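Local structure of putative acyl-[acyl-carrier-protein] desaturase DesA2 (Mycobacterium tuberculosis, 1ZA0) at residues A[199-202]-A[203-207]. The protein may act as a di-iron acyl-[acyl-carrier-protein] desaturase in mycobacterial fatty acid biosynthesis. Residues are numbered along the deposited sequence; the frame is centred on the assembly and turned at random.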
loop_
_atom_site.group_PDB
_atom_site.type_symbol
_atom_site.label_atom_id
_atom_site.label_comp_id
_atom_site.label_asym_id
_atom_site.label_seq_id
_atom_site.Cartn_x
_atom_site.Cartn_y
_atom_site.Cartn_z
ATOM N N LEU A 199 -16.983 -2.250 -2.861
ATOM C CA LEU A 199 -17.442 -3.635 -2.956
ATOM C C LEU A 199 -17.933 -4.043 -1.599
ATOM O O LEU A 199 -18.957 -4.723 -1.479
ATOM C CB LEU A 199 -16.364 -4.579 -3.455
ATOM C CG LEU A 199 -15.800 -4.362 -4.830
ATOM C CD1 LEU A 199 -14.761 -5.422 -5.268
ATOM C CD2 LEU A 199 -16.899 -4.355 -5.775
ATOM N N VAL A 200 -17.242 -3.600 -0.562
ATOM C CA VAL A 200 -17.610 -3.880 0.796
ATOM C C VAL A 200 -18.952 -3.217 1.175
ATOM O O VAL A 200 -19.779 -3.803 1.923
ATOM C CB VAL A 200 -16.544 -3.474 1.794
ATOM C CG1 VAL A 200 -17.036 -3.557 3.221
ATOM C CG2 VAL A 200 -15.271 -4.338 1.650
ATOM N N THR A 201 -19.162 -2.016 0.679
ATOM C CA THR A 201 -20.466 -1.361 0.851
ATOM C C THR A 201 -21.578 -2.253 0.261
ATOM O O THR A 201 -22.575 -2.406 0.922
ATOM C CB THR A 201 -20.436 0.044 0.202
ATOM O OG1 THR A 201 -19.534 0.864 0.969
ATOM C CG2 THR A 201 -21.814 0.742 0.297
ATOM N N HIS A 202 -21.431 -2.775 -0.966
ATOM C CA HIS A 202 -22.435 -3.667 -1.530
ATOM C C HIS A 202 -22.590 -4.954 -0.710
ATOM O O HIS A 202 -23.709 -5.419 -0.545
ATOM C CB HIS A 202 -22.222 -3.916 -3.016
ATOM C CG HIS A 202 -23.381 -4.616 -3.689
ATOM N ND1 HIS A 202 -24.624 -4.037 -3.849
ATOM C CD2 HIS A 202 -23.490 -5.870 -4.214
ATOM C CE1 HIS A 202 -25.446 -4.891 -4.448
ATOM N NE2 HIS A 202 -24.789 -6.015 -4.672
ATOM N N CYS A 203 -21.509 -5.448 -0.083
ATOM C CA CYS A 203 -21.583 -6.603 0.806
ATOM C C CYS A 203 -22.376 -6.282 2.056
ATOM O O CYS A 203 -23.160 -7.139 2.568
ATOM C CB CYS A 203 -20.214 -7.144 1.230
ATOM S SG CYS A 203 -19.220 -7.809 -0.066
ATOM N N LEU A 204 -22.158 -5.093 2.631
ATOM C CA LEU A 204 -22.957 -4.650 3.741
ATOM C C LEU A 204 -24.454 -4.583 3.409
ATOM O O LEU A 204 -25.248 -4.797 4.300
ATOM C CB LEU A 204 -22.539 -3.287 4.321
ATOM C CG LEU A 204 -21.394 -3.254 5.311
ATOM C CD1 LEU A 204 -20.845 -1.801 5.380
ATOM C CD2 LEU A 204 -21.792 -3.807 6.677
ATOM N N ASP A 205 -24.798 -4.236 2.182
ATOM C CA ASP A 205 -26.201 -4.210 1.701
ATOM C C ASP A 205 -26.826 -5.625 1.424
ATOM O O ASP A 205 -27.957 -5.894 1.802
ATOM C CB ASP A 205 -26.254 -3.371 0.429
ATOM C CG ASP A 205 -25.809 -1.939 0.649
ATOM O OD1 ASP A 205 -25.748 -1.509 1.801
ATOM O OD2 ASP A 205 -25.511 -1.151 -0.241
ATOM N N TYR A 206 -26.059 -6.519 0.793
ATOM C CA TYR A 206 -26.492 -7.861 0.448
ATOM C C TYR A 206 -26.449 -8.860 1.604
ATOM O O TYR A 206 -27.395 -9.655 1.805
ATOM C CB TYR A 206 -25.665 -8.347 -0.744
ATOM C CG TYR A 206 -25.924 -9.826 -1.128
ATOM C CD1 TYR A 206 -27.220 -10.294 -1.459
ATOM C CD2 TYR A 206 -24.868 -10.737 -1.196
ATOM C CE1 TYR A 206 -27.441 -11.649 -1.824
ATOM C CE2 TYR A 206 -25.079 -12.073 -1.551
ATOM C CZ TYR A 206 -26.355 -12.520 -1.859
ATOM O OH TYR A 206 -26.472 -13.831 -2.247
ATOM N N THR A 207 -25.353 -8.850 2.358
ATOM C CA THR A 207 -25.122 -9.816 3.397
ATOM C C THR A 207 -24.525 -9.184 4.653
ATOM O O THR A 207 -23.347 -9.394 5.051
ATOM C CB THR A 207 -24.265 -11.034 2.876
ATOM O OG1 THR A 207 -24.109 -11.957 3.957
ATOM C CG2 THR A 207 -22.801 -10.602 2.544
#
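Cys203 and Leu204 turn back over the carbonyl oxygens of Leu199 and Val200 on the buried flank of the last turns of helix 176-206. Four successive i to i+4 backbone hydrogen bonds hold the segments together, from Cys203 N to Leu199 O at 3.0 Å through to Tyr206 N to His202 O. The Cys203 thiol stands beside its own backbone N and anti to the carbonyl carbon (chi1 -65°), which brings SG to 3.4 Å from Leu199 O, while its CB lies 3.4 Å from Val200 O. Leu204 leans the same way: CB rests 3.5 Å from Thr201 O, and CG and CD1 reach back over Val200 O. Around this flank, Leu152 of helix 148-172 packs on Leu199, Val200 and Cys203, and Trp261 on Val200, Thr201 and Leu204.

The other flank is looser and in part open to solvent, most of all at Asp205 and Tyr206. Thr201 and Asp205 run side by side, but CG2 of Thr201 approaches OD2 of Asp205 only to 4.2 Å, and the carboxylate hangs over Thr201 O, acceptor against acceptor, without a bond. Thr201 OG1 instead bonds to Ala197 O, one turn back. In His202, CG lies anti to N, on the side of its own carbonyl carbon (chi1 -169°), and NE2 is hydrogen-bonded to Glu13 of helix 9-27; its ND1 stays 4.7 Å from Asp205 OD2. Tyr206 touches the turn with CB, 3.5 Å from His202 O; the rest of the side chain leads away, and the residue touches Ala9 and Glu13.

Thr207 then leaves helical geometry. The segments thus form the C-terminal end of a helix in the ferritin-like four-helix bundle of type 2 desaturases, the same helix that carries the manganese ligands Glu189 and His192.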